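Local coordinates for protein PtLCIB4 H88A mutant (Phaeodactylum tricornutum, PDB 5B5Z) that binds zinc and, as a homolog of the limiting CO2-inducible protein LCIB, probably belongs to a group of beta-carbonic anhydrases that interconvert carbon dioxide and bicarbonate, at residues A[141-153]-A[185-199]. Sequence-based numbering, arbitrary orientation.
Sequences SAVAAAQAVTQAY and QGYVRDMLRPYAATL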
ATOM      1  N   SER A 141     -10.349  -4.021   9.615  1.00 14.72           N
ATOM      2  CA  SER A 141      -9.279  -3.966  10.589  1.00 14.44           C
ATOM      3  C   SER A 141      -9.666  -3.172  11.833  1.00 14.26           C
ATOM      4  O   SER A 141      -9.460  -3.632  12.951  1.00 15.96           O
ATOM      5  CB  SER A 141      -8.012  -3.361   9.954  1.00 14.55           C
ATOM      6  OG  SER A 141      -7.057  -3.028  10.952  1.00 17.26           O
ATOM      7  N   ALA A 142     -10.201  -1.974  11.638  1.00 16.07           N
ATOM      8  CA  ALA A 142     -10.569  -1.134  12.774  1.00 15.23           C
ATOM      9  C   ALA A 142     -11.686  -1.783  13.604  1.00 15.91           C
ATOM     10  O   ALA A 142     -11.670  -1.719  14.833  1.00 17.53           O
ATOM     11  CB  ALA A 142     -10.992   0.241  12.310  1.00 14.01           C
ATOM     12  N   VAL A 143     -12.652  -2.396  12.933  1.00 14.74           N
ATOM     13  CA  VAL A 143     -13.786  -2.996  13.639  1.00 14.97           C
ATOM     14  C   VAL A 143     -13.325  -4.166  14.504  1.00 16.85           C
ATOM     15  O   VAL A 143     -13.736  -4.281  15.666  1.00 17.78           O
ATOM     16  CB  VAL A 143     -14.887  -3.453  12.658  1.00 15.24           C
ATOM     17  CG1 VAL A 143     -15.900  -4.355  13.362  1.00 19.91           C
ATOM     18  CG2 VAL A 143     -15.596  -2.240  12.053  1.00 15.34           C
ATOM     19  N   ALA A 144     -12.450  -5.010  13.957  1.00 17.18           N
ATOM     20  CA  ALA A 144     -11.876  -6.116  14.719  1.00 18.30           C
ATOM     21  C   ALA A 144     -11.069  -5.613  15.919  1.00 20.14           C
ATOM     22  O   ALA A 144     -11.161  -6.163  17.027  1.00 20.82           O
ATOM     23  CB  ALA A 144     -10.992  -6.983  13.808  1.00 20.43           C
ATOM     24  N   ALA A 145     -10.271  -4.571  15.700  1.00 16.72           N
ATOM     25  CA  ALA A 145      -9.478  -3.998  16.779  1.00 16.59           C
ATOM     26  C   ALA A 145     -10.387  -3.399  17.841  1.00 18.36           C
ATOM     27  O   ALA A 145     -10.146  -3.572  19.029  1.00 22.89           O
ATOM     28  CB  ALA A 145      -8.523  -2.940  16.256  1.00 18.26           C
ATOM     29  N   ALA A 146     -11.424  -2.699  17.403  1.00 17.01           N
ATOM     30  CA  ALA A 146     -12.369  -2.079  18.336  1.00 20.20           C
ATOM     31  C   ALA A 146     -13.016  -3.127  19.240  1.00 22.61           C
ATOM     32  O   ALA A 146     -13.128  -2.934  20.460  1.00 23.99           O
ATOM     33  CB  ALA A 146     -13.437  -1.311  17.575  1.00 18.74           C
ATOM     34  N   GLN A 147     -13.455  -4.227  18.636  1.00 20.24           N
ATOM     35  CA  GLN A 147     -14.057  -5.323  19.394  1.00 22.03           C
ATOM     36  C   GLN A 147     -13.104  -5.829  20.467  1.00 26.19           C
ATOM     37  O   GLN A 147     -13.484  -5.967  21.629  1.00 25.33           O
ATOM     38  CB  GLN A 147     -14.469  -6.466  18.458  1.00 24.87           C
ATOM     39  CG  GLN A 147     -15.741  -6.173  17.683  1.00 28.66           C
ATOM     40  CD  GLN A 147     -15.955  -7.093  16.490  1.00 37.43           C
ATOM     41  OE1 GLN A 147     -15.034  -7.782  16.042  1.00 39.26           O
ATOM     42  NE2 GLN A 147     -17.184  -7.109  15.971  1.00 40.49           N
ATOM     43  N   ALA A 148     -11.855  -6.079  20.083  1.00 21.71           N
ATOM     44  CA  ALA A 148     -10.852  -6.570  21.020  1.00 21.98           C
ATOM     45  C   ALA A 148     -10.565  -5.604  22.176  1.00 29.58           C
ATOM     46  O   ALA A 148     -10.480  -6.025  23.338  1.00 27.43           O
ATOM     47  CB  ALA A 148      -9.570  -6.887  20.271  1.00 22.81           C
ATOM     48  N   VAL A 149     -10.420  -4.311  21.890  1.00 24.18           N
ATOM     49  CA  VAL A 149     -10.045  -3.389  22.964  1.00 24.83           C
ATOM     50  C   VAL A 149     -11.243  -3.031  23.849  1.00 26.80           C
ATOM     51  O   VAL A 149     -11.064  -2.754  25.035  1.00 28.80           O
ATOM     52  CB  VAL A 149      -9.387  -2.074  22.448  1.00 25.93           C
ATOM     53  CG1 VAL A 149      -8.118  -2.374  21.660  1.00 24.63           C
ATOM     54  CG2 VAL A 149     -10.364  -1.240  21.647  1.00 24.54           C
ATOM     55  N   THR A 150     -12.454  -3.042  23.302  1.00 23.36           N
ATOM     56  CA  THR A 150     -13.600  -2.700  24.137  1.00 27.53           C
ATOM     57  C   THR A 150     -14.005  -3.892  24.986  1.00 32.86           C
ATOM     58  O   THR A 150     -14.472  -3.717  26.111  1.00 32.29           O
ATOM     59  CB  THR A 150     -14.826  -2.207  23.329  1.00 28.97           C
ATOM     60  OG1 THR A 150     -15.279  -3.217  22.416  1.00 27.66           O
ATOM     61  CG2 THR A 150     -14.470  -0.941  22.559  1.00 27.15           C
ATOM     62  N   GLN A 151     -13.828  -5.099  24.466  1.00 27.97           N
ATOM     63  CA  GLN A 151     -14.119  -6.278  25.281  1.00 31.33           C
ATOM     64  C   GLN A 151     -13.148  -6.371  26.454  1.00 33.48           C
ATOM     65  O   GLN A 151     -13.550  -6.669  27.587  1.00 34.74           O
ATOM     66  CB  GLN A 151     -14.074  -7.542  24.431  1.00 31.00           C
ATOM     67  CG  GLN A 151     -15.294  -7.686  23.555  1.00 35.44           C
ATOM     68  CD  GLN A 151     -15.246  -8.912  22.679  1.00 43.31           C
ATOM     69  OE1 GLN A 151     -14.300  -9.697  22.744  1.00 47.62           O
ATOM     70  NE2 GLN A 151     -16.270  -9.086  21.848  1.00 42.90           N
ATOM     71  N   ALA A 152     -11.879  -6.093  26.189  1.00 30.34           N
ATOM     72  CA  ALA A 152     -10.866  -6.069  27.235  1.00 29.43           C
ATOM     73  C   ALA A 152     -11.147  -4.961  28.248  1.00 36.85           C
ATOM     74  O   ALA A 152     -10.956  -5.143  29.452  1.00 38.63           O
ATOM     75  CB  ALA A 152      -9.491  -5.895  26.631  1.00 31.15           C
ATOM     76  N   TYR A 153     -11.601  -3.810  27.761  1.00 33.31           N
ATOM     77  CA  TYR A 153     -11.941  -2.702  28.643  1.00 35.77           C
ATOM     78  C   TYR A 153     -13.152  -3.045  29.506  1.00 35.98           C
ATOM     79  O   TYR A 153     -13.141  -2.798  30.707  1.00 37.53           O
ATOM     80  CB  TYR A 153     -12.201  -1.418  27.834  1.00 29.92           C
ATOM     81  CG  TYR A 153     -12.866  -0.311  28.629  1.00 28.65           C
ATOM     82  CD1 TYR A 153     -12.114   0.562  29.406  1.00 32.52           C
ATOM     83  CD2 TYR A 153     -14.241  -0.132  28.590  1.00 32.59           C
ATOM     84  CE1 TYR A 153     -12.713   1.574  30.127  1.00 32.06           C
ATOM     85  CE2 TYR A 153     -14.852   0.873  29.316  1.00 31.82           C
ATOM     86  CZ  TYR A 153     -14.084   1.721  30.081  1.00 31.21           C
ATOM     87  OH  TYR A 153     -14.696   2.726  30.798  1.00 39.27           O
ATOM     88  N   GLN A 185      -1.910  -5.720  12.707  1.00 17.80           N
ATOM     89  CA  GLN A 185      -3.180  -5.691  13.400  1.00 17.82           C
ATOM     90  C   GLN A 185      -2.940  -5.500  14.901  1.00 15.80           C
ATOM     91  O   GLN A 185      -3.746  -4.893  15.574  1.00 18.06           O
ATOM     92  CB  GLN A 185      -3.991  -6.957  13.134  1.00 17.45           C
ATOM     93  CG  GLN A 185      -5.394  -6.936  13.740  1.00 17.30           C
ATOM     94  CD  GLN A 185      -6.289  -5.840  13.179  1.00 18.23           C
ATOM     95  OE1 GLN A 185      -5.958  -5.193  12.176  1.00 19.24           O
ATOM     96  NE2 GLN A 185      -7.425  -5.625  13.825  1.00 17.84           N
ATOM     97  N   GLY A 186      -1.824  -6.015  15.401  1.00 19.41           N
ATOM     98  CA  GLY A 186      -1.463  -5.823  16.794  1.00 20.00           C
ATOM     99  C   GLY A 186      -1.207  -4.351  17.066  1.00 17.49           C
ATOM    100  O   GLY A 186      -1.602  -3.825  18.107  1.00 19.63           O
ATOM    101  N   TYR A 187      -0.554  -3.685  16.118  1.00 20.49           N
ATOM    102  CA  TYR A 187      -0.317  -2.250  16.238  1.00 20.25           C
ATOM    103  C   TYR A 187      -1.638  -1.472  16.205  1.00 18.75           C
ATOM    104  O   TYR A 187      -1.796  -0.478  16.913  1.00 20.04           O
ATOM    105  CB  TYR A 187       0.616  -1.758  15.124  1.00 21.23           C
ATOM    106  CG  TYR A 187       2.074  -2.167  15.269  1.00 27.22           C
ATOM    107  CD1 TYR A 187       2.717  -2.116  16.503  1.00 34.01           C
ATOM    108  CD2 TYR A 187       2.804  -2.610  14.167  1.00 30.15           C
ATOM    109  CE1 TYR A 187       4.051  -2.488  16.631  1.00 36.34           C
ATOM    110  CE2 TYR A 187       4.133  -2.991  14.286  1.00 30.72           C
ATOM    111  CZ  TYR A 187       4.749  -2.925  15.518  1.00 33.86           C
ATOM    112  OH  TYR A 187       6.066  -3.301  15.638  1.00 40.98           O
ATOM    113  N   VAL A 188      -2.585  -1.903  15.375  1.00 17.51           N
ATOM    114  CA  VAL A 188      -3.880  -1.218  15.319  1.00 16.57           C
ATOM    115  C   VAL A 188      -4.594  -1.329  16.668  1.00 17.28           C
ATOM    116  O   VAL A 188      -5.145  -0.344  17.176  1.00 18.72           O
ATOM    117  CB  VAL A 188      -4.781  -1.783  14.194  1.00 16.84           C
ATOM    118  CG1 VAL A 188      -6.184  -1.169  14.247  1.00 15.48           C
ATOM    119  CG2 VAL A 188      -4.116  -1.573  12.830  1.00 16.53           C
ATOM    120  N   ARG A 189      -4.567  -2.522  17.259  1.00 18.97           N
ATOM    121  CA  ARG A 189      -5.155  -2.709  18.584  1.00 19.83           C
ATOM    122  C   ARG A 189      -4.449  -1.806  19.593  1.00 19.35           C
ATOM    123  O   ARG A 189      -5.106  -1.181  20.430  1.00 20.86           O
ATOM    124  CB  ARG A 189      -5.074  -4.173  19.047  1.00 16.97           C
ATOM    125  CG  ARG A 189      -6.097  -5.093  18.411  1.00 19.56           C
ATOM    126  CD  ARG A 189      -6.107  -6.480  19.098  1.00 22.62           C
ATOM    127  NE  ARG A 189      -4.798  -7.130  19.045  1.00 21.70           N
ATOM    128  CZ  ARG A 189      -4.405  -7.962  18.081  1.00 19.31           C
ATOM    129  NH1 ARG A 189      -5.212  -8.246  17.073  1.00 20.59           N
ATOM    130  NH2 ARG A 189      -3.193  -8.500  18.118  1.00 21.75           N
ATOM    131  N   ASP A 190      -3.126  -1.731  19.498  1.00 17.88           N
ATOM    132  CA  ASP A 190      -2.337  -0.893  20.415  1.00 20.09           C
ATOM    133  C   ASP A 190      -2.743   0.569  20.333  1.00 23.14           C
ATOM    134  O   ASP A 190      -2.971   1.216  21.354  1.00 24.62           O
ATOM    135  CB  ASP A 190      -0.844  -0.995  20.124  1.00 20.73           C
ATOM    136  CG  ASP A 190      -0.244  -2.326  20.544  1.00 28.82           C
ATOM    137  OD1 ASP A 190      -0.855  -3.035  21.376  1.00 29.80           O
ATOM    138  OD2 ASP A 190       0.859  -2.645  20.047  1.00 29.47           O
ATOM    139  N   MET A 191      -2.834   1.096  19.118  1.00 20.40           N
ATOM    140  CA  MET A 191      -3.133   2.510  18.981  1.00 18.43           C
ATOM    141  C   MET A 191      -4.603   2.858  19.268  1.00 21.25           C
ATOM    142  O   MET A 191      -4.925   4.015  19.565  1.00 23.30           O
ATOM    143  CB  MET A 191      -2.690   2.988  17.597  1.00 20.56           C
ATOM    144  CG  MET A 191      -1.169   3.131  17.564  1.00 23.42           C
ATOM    145  SD  MET A 191      -0.458   3.753  16.041  1.00 29.17           S
ATOM    146  CE  MET A 191      -0.170   2.231  15.129  1.00 28.09           C
ATOM    147  N   LEU A 192      -5.480   1.857  19.242  1.00 18.22           N
ATOM    148  CA  LEU A 192      -6.896   2.063  19.532  1.00 17.99           C
ATOM    149  C   LEU A 192      -7.215   1.875  21.013  1.00 22.85           C
ATOM    150  O   LEU A 192      -8.276   2.286  21.487  1.00 22.85           O
ATOM    151  CB  LEU A 192      -7.739   1.103  18.693  1.00 22.18           C
ATOM    152  CG  LEU A 192      -9.046   1.599  18.089  1.00 29.59           C
ATOM    153  CD1 LEU A 192      -8.950   3.067  17.669  1.00 25.25           C
ATOM    154  CD2 LEU A 192      -9.374   0.727  16.879  1.00 24.60           C
ATOM    155  N   ARG A 193      -6.298   1.240  21.733  1.00 21.26           N
ATOM    156  CA  ARG A 193      -6.517   0.958  23.154  1.00 25.29           C
ATOM    157  C   ARG A 193      -6.836   2.214  23.984  1.00 24.27           C
ATOM    158  O   ARG A 193      -7.713   2.157  24.845  1.00 27.75           O
ATOM    159  CB  ARG A 193      -5.309   0.213  23.736  1.00 27.23           C
ATOM    160  CG  ARG A 193      -5.585  -0.431  25.093  1.00 30.37           C
ATOM    161  CD  ARG A 193      -4.602  -1.559  25.413  1.00 35.29           C
ATOM    162  NE  ARG A 193      -4.760  -2.711  24.524  1.00 38.36           N
ATOM    163  CZ  ARG A 193      -3.833  -3.118  23.658  1.00 34.71           C
ATOM    164  NH1 ARG A 193      -2.675  -2.474  23.574  1.00 31.13           N
ATOM    165  NH2 ARG A 193      -4.056  -4.173  22.882  1.00 33.03           N
ATOM    166  N   PRO A 194      -6.161   3.357  23.720  1.00 24.99           N
ATOM    167  CA  PRO A 194      -6.544   4.555  24.487  1.00 24.38           C
ATOM    168  C   PRO A 194      -7.993   5.004  24.294  1.00 26.03           C
ATOM    169  O   PRO A 194      -8.521   5.750  25.129  1.00 28.44           O
ATOM    170  CB  PRO A 194      -5.586   5.626  23.954  1.00 25.76           C
ATOM    171  CG  PRO A 194      -4.401   4.882  23.536  1.00 27.08           C
ATOM    172  CD  PRO A 194      -4.911   3.584  22.971  1.00 23.72           C
ATOM    173  N   TYR A 195      -8.625   4.562  23.210  1.00 21.58           N
ATOM    174  CA  TYR A 195      -9.984   4.977  22.877  1.00 21.55           C
ATOM    175  C   TYR A 195     -11.048   3.973  23.318  1.00 22.12           C
ATOM    176  O   TYR A 195     -12.206   4.075  22.920  1.00 23.68           O
ATOM    177  CB  TYR A 195     -10.098   5.214  21.365  1.00 21.61           C
ATOM    178  CG  TYR A 195      -9.122   6.242  20.866  1.00 19.85           C
ATOM    179  CD1 TYR A 195      -7.822   5.889  20.521  1.00 20.41           C
ATOM    180  CD2 TYR A 195      -9.489   7.576  20.773  1.00 21.89           C
ATOM    181  CE1 TYR A 195      -6.916   6.832  20.087  1.00 21.73           C
ATOM    182  CE2 TYR A 195      -8.589   8.534  20.337  1.00 20.05           C
ATOM    183  CZ  TYR A 195      -7.308   8.156  19.997  1.00 21.10           C
ATOM    184  OH  TYR A 195      -6.408   9.099  19.566  1.00 23.01           O
ATOM    185  N   ALA A 196     -10.663   3.005  24.145  1.00 25.85           N
ATOM    186  CA  ALA A 196     -11.585   1.926  24.506  1.00 25.80           C
ATOM    187  C   ALA A 196     -12.841   2.421  25.241  1.00 22.50           C
ATOM    188  O   ALA A 196     -13.945   1.968  24.953  1.00 22.47           O
ATOM    189  CB  ALA A 196     -10.866   0.881  25.343  1.00 28.85           C
ATOM    190  N   ALA A 197     -12.672   3.344  26.183  1.00 26.79           N
ATOM    191  CA  ALA A 197     -13.822   3.905  26.899  1.00 28.65           C
ATOM    192  C   ALA A 197     -14.764   4.623  25.935  1.00 26.54           C
ATOM    193  O   ALA A 197     -15.974   4.392  25.950  1.00 28.53           O
ATOM    194  CB  ALA A 197     -13.356   4.857  28.001  1.00 31.52           C
ATOM    195  N   THR A 198     -14.196   5.475  25.080  1.00 23.04           N
ATOM    196  CA  THR A 198     -14.977   6.220  24.096  1.00 24.24           C
ATOM    197  C   THR A 198     -15.813   5.288  23.229  1.00 25.48           C
ATOM    198  O   THR A 198     -16.996   5.529  22.981  1.00 24.38           O
ATOM    199  CB  THR A 198     -14.072   7.062  23.175  1.00 25.67           C
ATOM    200  OG1 THR A 198     -13.291   7.969  23.963  1.00 30.97           O
ATOM    201  CG2 THR A 198     -14.907   7.836  22.158  1.00 28.49           C
ATOM    202  N   LEU A 199     -15.179   4.219  22.763  1.00 23.65           N
ATOM    203  CA  LEU A 199     -15.833   3.278  21.873  1.00 21.54           C
ATOM    204  C   LEU A 199     -16.921   2.467  22.571  1.00 23.73           C
ATOM    205  O   LEU A 199     -17.976   2.203  21.998  1.00 24.51           O
ATOM    206  CB  LEU A 199     -14.797   2.341  21.261  1.00 22.75           C
ATOM    207  CG  LEU A 199     -13.772   3.006  20.347  1.00 23.88           C
ATOM    208  CD1 LEU A 199     -12.721   1.984  19.944  1.00 21.26           C
ATOM    209  CD2 LEU A 199     -14.435   3.640  19.123  1.00 21.51           C
TER
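Gln185 meets Ser141 with both ends of its amide, a worked example of how one side chain can tie two helices together by donating and accepting at once. Its NE2 bonds to Ser141 O at 3.0 Å, nearly straight (174°) and within the amide plane; the same carbonyl also accepts Ala145 N within its helix. Ser141 OG in turn donates to a lone pair of Gln185 OE1 at 2.7 Å; its position opposite the backbone N (chi1 167°) brings it there. A leucine in place of Gln185 has no amide, which would probably leave the Ser141 hydroxyl without this acceptor and freer to turn.

Apolar packing takes over beyond this polar end. Helices 141-153 and 185-192 cross at -55°, and the CA atoms of Ala145 and Arg189 come within 4.9 Å, consistent with the small alanine. As a knob among Gln185, Val188, Arg189 and Leu192, Ala145 has its CB 3.6 Å from Val188 CG1. Val149 is the next knob, among Arg189, Leu192, Ala196 and Leu199, its CG1 3.5 Å from Arg189 O. Where helix resumes at Ala196, the Thr150 side chain crosses that of Leu199 at about a right angle, and Ala197 CA sits over the Tyr153 ring face in a CH-pi contact, 4.0 Å from the centroid.

Helix 205-228 packs on Ala142 and Leu199. The zinc bound by Cys59, His115 and Cys139 lies about 5 Å from the Ser141 side chain, so Gln185 could help to position Ser141 beside the metal site.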